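Local coordinates for protein mycosin-1 (Mycobacterium smegmatis, PDB 4KB5) that cleaves the protein EspB as a membrane-anchored, subtilisin-like serine protease and may regulate ESX-1 type VII secretion and virulence, at residues A[45-49]-A[50-54]; A[243-247]-A[248-252]; A[330-333]-A[334-338]. All coordinates share one frame; numbering follows the deposited sequence.

Contact 1: residues A[45-49]-A[50-54]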
loop_
_atom_site.group_PDB
_atom_site.type_symbol
_atom_site.label_atom_id
_atom_site.label_comp_id
_atom_site.label_asym_id
_atom_site.label_seq_id
_atom_site.Cartn_x
_atom_site.Cartn_y
_atom_site.Cartn_z
ATOM N N TRP A 45 -1.177 -18.378 8.250
ATOM C CA TRP A 45 -1.877 -17.844 9.428
ATOM C C TRP A 45 -2.793 -16.687 9.109
ATOM O O TRP A 45 -3.888 -16.589 9.674
ATOM C CB TRP A 45 -0.903 -17.515 10.565
ATOM C CG TRP A 45 -0.144 -16.206 10.456
ATOM C CD1 TRP A 45 1.162 -16.011 10.002
ATOM C CD2 TRP A 45 -0.608 -14.868 10.857
ATOM N NE1 TRP A 45 1.515 -14.685 10.067
ATOM C CE2 TRP A 45 0.499 -13.945 10.572
ATOM C CE3 TRP A 45 -1.795 -14.358 11.396
ATOM C CZ2 TRP A 45 0.407 -12.580 10.833
ATOM C CZ3 TRP A 45 -1.876 -12.982 11.643
ATOM C CH2 TRP A 45 -0.798 -12.116 11.379
ATOM N N ALA A 46 -2.380 -15.816 8.182
ATOM C CA ALA A 46 -3.194 -14.639 7.846
ATOM C C ALA A 46 -4.533 -15.042 7.229
ATOM O O ALA A 46 -5.546 -14.371 7.443
ATOM C CB ALA A 46 -2.428 -13.687 6.924
ATOM N N ASN A 47 -4.536 -16.141 6.471
ATOM C CA ASN A 47 -5.764 -16.665 5.880
ATOM C C ASN A 47 -6.776 -17.118 6.937
ATOM O O ASN A 47 -7.982 -16.909 6.774
ATOM C CB ASN A 47 -5.471 -17.828 4.936
ATOM C CG ASN A 47 -4.833 -17.385 3.620
ATOM O OD1 ASN A 47 -5.395 -17.611 2.544
ATOM N ND2 ASN A 47 -3.660 -16.755 3.702
ATOM N N ASP A 48 -6.286 -17.763 7.999
ATOM C CA ASP A 48 -7.155 -18.191 9.103
ATOM C C ASP A 48 -7.600 -16.965 9.910
ATOM O O ASP A 48 -8.770 -16.801 10.190
ATOM C CB ASP A 48 -6.432 -19.164 10.036
ATOM C CG ASP A 48 -6.258 -20.556 9.434
ATOM O OD1 ASP A 48 -7.079 -20.979 8.589
ATOM O OD2 ASP A 48 -5.294 -21.236 9.843
ATOM N N TYR A 49 -6.646 -16.120 10.274
ATOM C CA TYR A 49 -6.909 -14.915 11.055
ATOM C C TYR A 49 -7.988 -14.021 10.422
ATOM O O TYR A 49 -8.899 -13.551 11.109
ATOM C CB TYR A 49 -5.609 -14.147 11.225
ATOM C CG TYR A 49 -5.687 -13.007 12.200
ATOM C CD1 TYR A 49 -5.163 -13.136 13.485
ATOM C CD2 TYR A 49 -6.273 -11.786 11.840
ATOM C CE1 TYR A 49 -5.221 -12.084 14.386
ATOM C CE2 TYR A 49 -6.344 -10.734 12.742
ATOM C CZ TYR A 49 -5.817 -10.891 14.007
ATOM O OH TYR A 49 -5.873 -9.854 14.903
ATOM N N LEU A 50 -7.885 -13.816 9.109
ATOM C CA LEU A 50 -8.804 -12.954 8.369
ATOM C C LEU A 50 -10.014 -13.692 7.820
ATOM O O LEU A 50 -10.839 -13.086 7.121
ATOM C CB LEU A 50 -8.061 -12.271 7.200
ATOM C CG LEU A 50 -6.941 -11.288 7.550
ATOM C CD1 LEU A 50 -6.148 -10.941 6.295
ATOM C CD2 LEU A 50 -7.515 -10.027 8.193
ATOM N N ARG A 51 -10.121 -14.992 8.115
ATOM C CA ARG A 51 -11.244 -15.835 7.641
ATOM C C ARG A 51 -11.487 -15.699 6.128
ATOM O O ARG A 51 -12.628 -15.498 5.657
ATOM C CB ARG A 51 -12.537 -15.558 8.438
ATOM C CG ARG A 51 -12.323 -15.401 9.938
ATOM C CD ARG A 51 -13.598 -15.579 10.754
ATOM N NE ARG A 51 -14.541 -14.453 10.718
ATOM C CZ ARG A 51 -14.456 -13.335 11.455
ATOM N NH1 ARG A 51 -13.430 -13.129 12.280
ATOM N NH2 ARG A 51 -15.392 -12.393 11.347
ATOM N N ILE A 52 -10.403 -15.828 5.366
ATOM C CA ILE A 52 -10.448 -15.608 3.920
ATOM C C ILE A 52 -11.396 -16.585 3.228
ATOM O O ILE A 52 -12.181 -16.178 2.361
ATOM C CB ILE A 52 -9.020 -15.581 3.311
ATOM C CG1 ILE A 52 -8.268 -14.355 3.861
ATOM C CG2 ILE A 52 -9.070 -15.583 1.783
ATOM C CD1 ILE A 52 -6.893 -14.081 3.285
ATOM N N GLN A 53 -11.347 -17.859 3.634
ATOM C CA GLN A 53 -12.223 -18.884 3.073
ATOM C C GLN A 53 -13.705 -18.531 3.248
ATOM O O GLN A 53 -14.491 -18.640 2.303
ATOM C CB GLN A 53 -11.906 -20.263 3.674
ATOM C CG GLN A 53 -12.761 -21.394 3.109
ATOM C CD GLN A 53 -12.246 -22.803 3.415
ATOM O OE1 GLN A 53 -12.835 -23.789 2.963
ATOM N NE2 GLN A 53 -11.151 -22.908 4.173
ATOM N N GLU A 54 -14.070 -18.079 4.444
ATOM C CA GLU A 54 -15.431 -17.627 4.705
ATOM C C GLU A 54 -15.763 -16.418 3.834
ATOM O O GLU A 54 -16.779 -16.401 3.140
ATOM C CB GLU A 54 -15.607 -17.277 6.183
ATOM C CG GLU A 54 -16.957 -16.666 6.520
ATOM O OE1 GLU A 54 -16.567 -16.993 8.845
ATOM O OE2 GLU A 54 -18.618 -17.270 8.114
HETATM O O HOH W 1 -9.259 -19.133 5.260
#

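Contact 2: residues A[243-247]-A[248-252]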
loop_
_atom_site.group_PDB
_atom_site.type_symbol
_atom_site.label_atom_id
_atom_site.label_comp_id
_atom_site.label_asym_id
_atom_site.label_seq_id
_atom_site.Cartn_x
_atom_site.Cartn_y
_atom_site.Cartn_z
ATOM N N GLN A 243 7.523 14.108 13.558
ATOM C CA GLN A 243 8.877 14.460 13.148
ATOM C C GLN A 243 9.196 13.914 11.755
ATOM O O GLN A 243 10.119 14.385 11.090
ATOM C CB GLN A 243 9.897 13.938 14.162
ATOM C CG GLN A 243 9.564 14.275 15.607
ATOM O OE1 GLN A 243 10.160 13.550 17.809
ATOM N NE2 GLN A 243 11.134 12.497 16.082
ATOM N N THR A 244 8.427 12.919 11.321
ATOM C CA THR A 244 8.620 12.307 10.019
ATOM C C THR A 244 7.317 12.327 9.251
ATOM O O THR A 244 6.335 11.723 9.676
ATOM C CB THR A 244 9.074 10.836 10.153
ATOM O OG1 THR A 244 10.310 10.778 10.877
ATOM C CG2 THR A 244 9.253 10.173 8.767
ATOM N N ILE A 245 7.317 13.021 8.119
ATOM C CA ILE A 245 6.209 12.967 7.181
ATOM C C ILE A 245 6.344 11.671 6.383
ATOM O O ILE A 245 7.450 11.328 5.950
ATOM C CB ILE A 245 6.230 14.166 6.208
ATOM C CG1 ILE A 245 6.037 15.483 6.982
ATOM C CG2 ILE A 245 5.173 13.990 5.107
ATOM C CD1 ILE A 245 6.452 16.743 6.227
ATOM N N VAL A 246 5.229 10.964 6.198
ATOM C CA VAL A 246 5.192 9.779 5.335
ATOM C C VAL A 246 4.118 9.998 4.284
ATOM O O VAL A 246 2.955 10.218 4.622
ATOM C CB VAL A 246 4.870 8.474 6.107
ATOM C CG1 VAL A 246 4.871 7.271 5.159
ATOM C CG2 VAL A 246 5.848 8.260 7.257
ATOM N N SER A 247 4.521 9.928 3.020
ATOM C CA SER A 247 3.632 10.177 1.898
ATOM C C SER A 247 3.718 9.027 0.893
ATOM O O SER A 247 4.817 8.534 0.621
ATOM C CB SER A 247 4.011 11.490 1.220
ATOM O OG SER A 247 3.080 11.788 0.205
ATOM N N PRO A 248 2.567 8.611 0.312
ATOM C CA PRO A 248 1.245 9.227 0.395
ATOM C C PRO A 248 0.410 8.908 1.647
ATOM O O PRO A 248 -0.777 9.290 1.709
ATOM C CB PRO A 248 0.542 8.699 -0.863
ATOM C CG PRO A 248 1.171 7.367 -1.120
ATOM C CD PRO A 248 2.572 7.430 -0.574
ATOM N N ALA A 249 1.014 8.242 2.631
ATOM C CA ALA A 249 0.308 7.878 3.860
ATOM C C ALA A 249 -0.495 9.050 4.437
ATOM O O ALA A 249 -1.644 8.878 4.875
ATOM C CB ALA A 249 1.293 7.338 4.898
ATOM N N TRP A 250 0.084 10.249 4.396
ATOM C CA TRP A 250 -0.560 11.393 5.044
ATOM C C TRP A 250 -1.726 12.021 4.315
ATOM O O TRP A 250 -2.304 12.977 4.823
ATOM C CB TRP A 250 0.454 12.435 5.512
ATOM C CG TRP A 250 1.061 13.290 4.423
ATOM C CD1 TRP A 250 1.217 12.983 3.063
ATOM C CD2 TRP A 250 1.676 14.618 4.585
ATOM N NE1 TRP A 250 1.843 14.013 2.396
ATOM C CE2 TRP A 250 2.154 15.020 3.249
ATOM C CE3 TRP A 250 1.872 15.481 5.662
ATOM C CZ2 TRP A 250 2.782 16.244 3.027
ATOM C CZ3 TRP A 250 2.503 16.710 5.426
ATOM C CH2 TRP A 250 2.950 17.079 4.138
ATOM N N TYR A 251 -2.123 11.482 3.162
ATOM C CA TYR A 251 -3.353 11.953 2.494
ATOM C C TYR A 251 -4.647 11.312 3.005
ATOM O O TYR A 251 -5.721 11.580 2.475
ATOM C CB TYR A 251 -3.249 11.804 0.978
ATOM C CG TYR A 251 -2.256 12.766 0.370
ATOM C CD1 TYR A 251 -2.556 14.136 0.248
ATOM C CD2 TYR A 251 -1.007 12.328 -0.041
ATOM C CE1 TYR A 251 -1.628 15.032 -0.291
ATOM C CE2 TYR A 251 -0.083 13.204 -0.587
ATOM C CZ TYR A 251 -0.399 14.554 -0.713
ATOM O OH TYR A 251 0.528 15.413 -1.248
ATOM N N ASP A 252 -4.542 10.464 4.026
ATOM C CA ASP A 252 -5.709 9.959 4.763
ATOM C C ASP A 252 -6.682 11.115 5.065
ATOM O O ASP A 252 -6.240 12.173 5.485
ATOM C CB ASP A 252 -5.239 9.337 6.074
ATOM C CG ASP A 252 -6.381 9.098 7.060
ATOM O OD1 ASP A 252 -6.394 9.736 8.142
ATOM O OD2 ASP A 252 -7.271 8.275 6.746
#

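Contact 3: residues A[330-333]-A[334-338]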
loop_
_atom_site.group_PDB
_atom_site.type_symbol
_atom_site.label_atom_id
_atom_site.label_comp_id
_atom_site.label_asym_id
_atom_site.label_seq_id
_atom_site.Cartn_x
_atom_site.Cartn_y
_atom_site.Cartn_z
ATOM N N PRO A 330 -21.203 -3.040 -5.918
ATOM C CA PRO A 330 -20.572 -2.317 -7.025
ATOM C C PRO A 330 -20.985 -0.844 -7.155
ATOM O O PRO A 330 -20.365 -0.112 -7.927
ATOM C CB PRO A 330 -20.983 -3.128 -8.264
ATOM C CG PRO A 330 -22.217 -3.857 -7.864
ATOM C CD PRO A 330 -22.131 -4.087 -6.388
ATOM N N ASP A 331 -21.999 -0.416 -6.404
ATOM C CA ASP A 331 -22.470 0.971 -6.460
ATOM C C ASP A 331 -21.706 1.892 -5.513
ATOM O O ASP A 331 -21.796 3.109 -5.625
ATOM C CB ASP A 331 -23.973 1.058 -6.163
ATOM C CG ASP A 331 -24.838 0.538 -7.309
ATOM O OD1 ASP A 331 -24.367 0.474 -8.467
ATOM O OD2 ASP A 331 -26.010 0.191 -7.050
ATOM N N LEU A 332 -20.964 1.312 -4.576
ATOM C CA LEU A 332 -20.248 2.108 -3.588
ATOM C C LEU A 332 -19.118 2.863 -4.250
ATOM O O LEU A 332 -18.474 2.344 -5.160
ATOM C CB LEU A 332 -19.716 1.230 -2.462
ATOM C CG LEU A 332 -20.782 0.593 -1.554
ATOM C CD1 LEU A 332 -20.109 -0.104 -0.379
ATOM C CD2 LEU A 332 -21.810 1.609 -1.062
ATOM N N THR A 333 -18.904 4.097 -3.798
ATOM C CA THR A 333 -17.818 4.942 -4.293
ATOM C C THR A 333 -16.573 4.597 -3.471
ATOM O O THR A 333 -16.680 3.897 -2.469
ATOM C CB THR A 333 -18.155 6.439 -4.113
ATOM O OG1 THR A 333 -18.414 6.709 -2.731
ATOM C CG2 THR A 333 -19.382 6.831 -4.935
ATOM N N PRO A 334 -15.390 5.085 -3.890
ATOM C CA PRO A 334 -14.189 4.865 -3.080
ATOM C C PRO A 334 -14.332 5.254 -1.606
ATOM O O PRO A 334 -13.927 4.484 -0.726
ATOM C CB PRO A 334 -13.138 5.737 -3.769
ATOM C CG PRO A 334 -13.568 5.781 -5.190
ATOM C CD PRO A 334 -15.072 5.656 -5.218
ATOM N N ALA A 335 -14.886 6.435 -1.330
ATOM C CA ALA A 335 -15.116 6.855 0.063
ATOM C C ALA A 335 -15.980 5.853 0.829
ATOM O O ALA A 335 -15.712 5.547 1.990
ATOM C CB ALA A 335 -15.743 8.257 0.126
ATOM N N GLN A 336 -17.018 5.354 0.174
ATOM C CA GLN A 336 -17.951 4.443 0.802
ATOM C C GLN A 336 -17.365 3.047 1.006
ATOM O O GLN A 336 -17.730 2.355 1.959
ATOM C CB GLN A 336 -19.235 4.379 -0.029
ATOM C CG GLN A 336 -19.986 5.698 -0.003
ATOM C CD GLN A 336 -21.133 5.750 -0.983
ATOM O OE1 GLN A 336 -21.139 5.052 -2.000
ATOM N NE2 GLN A 336 -22.113 6.605 -0.689
ATOM N N ILE A 337 -16.476 2.629 0.103
ATOM C CA ILE A 337 -15.756 1.368 0.270
ATOM C C ILE A 337 -14.802 1.458 1.467
ATOM O O ILE A 337 -14.816 0.593 2.340
ATOM C CB ILE A 337 -15.029 0.947 -1.033
ATOM C CG1 ILE A 337 -16.071 0.505 -2.062
ATOM C CG2 ILE A 337 -14.032 -0.181 -0.749
ATOM C CD1 ILE A 337 -15.565 0.408 -3.496
ATOM N N ILE A 338 -14.016 2.524 1.532
ATOM C CA ILE A 338 -13.130 2.775 2.678
ATOM C C ILE A 338 -13.919 2.844 4.000
ATOM O O ILE A 338 -13.476 2.293 5.015
ATOM C CB ILE A 338 -12.307 4.067 2.488
ATOM C CG1 ILE A 338 -11.233 3.875 1.402
ATOM C CG2 ILE A 338 -11.633 4.499 3.789
ATOM C CD1 ILE A 338 -10.643 5.186 0.910
#

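Contact 1: residues A[45-49]-A[50-54]
Asn47 and Ile52 meet where the short helix 45-49 ends and the chain turns into helix 52-55, and backbone hydrogen bonds do most of the work. Leu50 N reaches back to Ala46 O at 2.9 Å, completing the last normal helical turn; Leu50 CB packs 3.3 Å from the same Ala46 O, a closeness that goes with this bond. Two further bonds then close the end: Ile52 N donates to Asn47 O at 3.0 Å, nearly straight and in the carbonyl plane, while Arg51 N binds Asp48 O at 3.1 Å from above the carbonyl plane, off its lone pairs. With Arg51 at positive phi (50°), this pair of bonds makes a Schellman motif. Arg51 is also the N-cap position of the next helix, so one residue ends one helix and starts another. A water joins the two ends, donating to Asn47 O and accepting from Gln53 N; Asn47 O is therefore gripped by both Ile52 N and the water.

The apolar contacts are few. Ile52 has CG1 beside its backbone N (chi1 -66°), which sends CD1 back across the turn to lie 3.8 Å from Asn47 CA. Leu50 CD2 passes 4.2 Å from Tyr49 CD2.

As for charge, Arg51 bends at chi3 (-75°), and its NH2 forms a salt bridge with Asp362.

Among its neighbours, the turn rests on helix 311-328, where Tyr317 touches Ala46, Leu50 and Ile52. Pro282 of strand 279-282, an outermost strand of the parallel sheet, packs on Ala46 and Leu50. At the start of helix 363-368, Pro363 touches Leu50 and Val364 touches Arg51.

Contact 2: residues A[243-247]-A[248-252]
Ile245 sets its CG2 methyl squarely over the six-membered ring of Trp250, a CH-pi contact 3.5 Å from the centroid and 8° off the ring normal. The Trp250 ring gets there because CG sits between its backbone N and carbonyl carbon (chi1 75°), bringing the indole under the Ile245 side chain. From the other side of the strand, Val246 CG1 touches Ala249 CB at 3.6 Å. Trp250 CD1 lies over a face of the Tyr251 ring, offset toward its rim.

Of the backbone bonds, Trp250 N donates to Val246 O at 2.9 Å, in the carbonyl plane though bent at the hydrogen, and Tyr251 N returns to Pro248 O at 3.0 Å, closing the 3-10 turn. The polar ends of Ser247, Trp250 and Tyr251 converge on one carboxylate oxygen, Glu193 OE2: OG, NE1 and OH all hydrogen-bond to it, tying the turn to the approach to helix 194-206.

The Ser247-Pro248 peptide is cis, turning strand 244-247, paired antiparallel with 183-186, abruptly into the 3-10 segment. The Pro248 side chain is about 10 Å from that of Ser312, the probable charge-relay serine. A cis-proline at the corresponding place is familiar from subtilisins, probably the same feature.

Contact 3: residues A[330-333]-A[334-338]
A capping box opens helix 334-343, with Thr333 as N-cap and Gln336 three residues on. Thr333 N donates to Gln336 OE1 at 3.0 Å, with an N-H...O angle of 164° and the donor tilted somewhat from the amide plane. The reciprocal bond, Gln336 N to Thr333 OG1, is weak at 3.5 Å. Thr333 holds OG1 between its backbone N and carbonyl carbon (chi1 57°), facing the first turn, and that hydroxyl also donates to Glu376 O, so OG1 accepts weakly from the helix and bonds to the backbone of the later 373-376 region, the Glu376 bond being the stronger. Gln336 runs extended beyond CG and crosses Thr333, its CG 3.3 Å from Thr333 OG1; the far side of its amide is held too, since NE2 bonds to Gly374 O. With both ends of the amide engaged, its orientation is well determined.

Just outside the box lies a hydrophobic staple: Leu332, before the N-cap, brings CB to 3.7 Å from Ile337 CG1, bridging the first turn on its apolar side. Leu332 CD2 meanwhile lies against the Gln336 side chain, 3.9 Å from its CB. The helical bonding itself begins with Ile337 N to Thr333 O at 2.9 Å. Ile337 continues inward onto Ala322 and Val325 of helix 311-328 and Val210 of strand 210-214, and Pro334 touches Val210 as well.

Along the chain the three contacts come in the order 1, 2, 3, all within the stretch belonging to the peptidase S8 family. Contacts 1 and 2 lie on opposite sides of the chain's centre, about 29 Å between centres; the centre of contact 3 is about 23 Å from each. None touches another, though the nearest atoms of contacts 2 and 3 come within about 6 Å. Contacts 1 and 3 both pack on helix 311-328, which carries Ser312, the probable charge-relay serine, and each also meets the parallel sheet, at strands 279-282 and 210-214. Contact 2 leans on helix 194-206 instead. They are a helix-to-helix turn, a strand-to-3-10 turn and a helix start, spread around the subtilisin-like core.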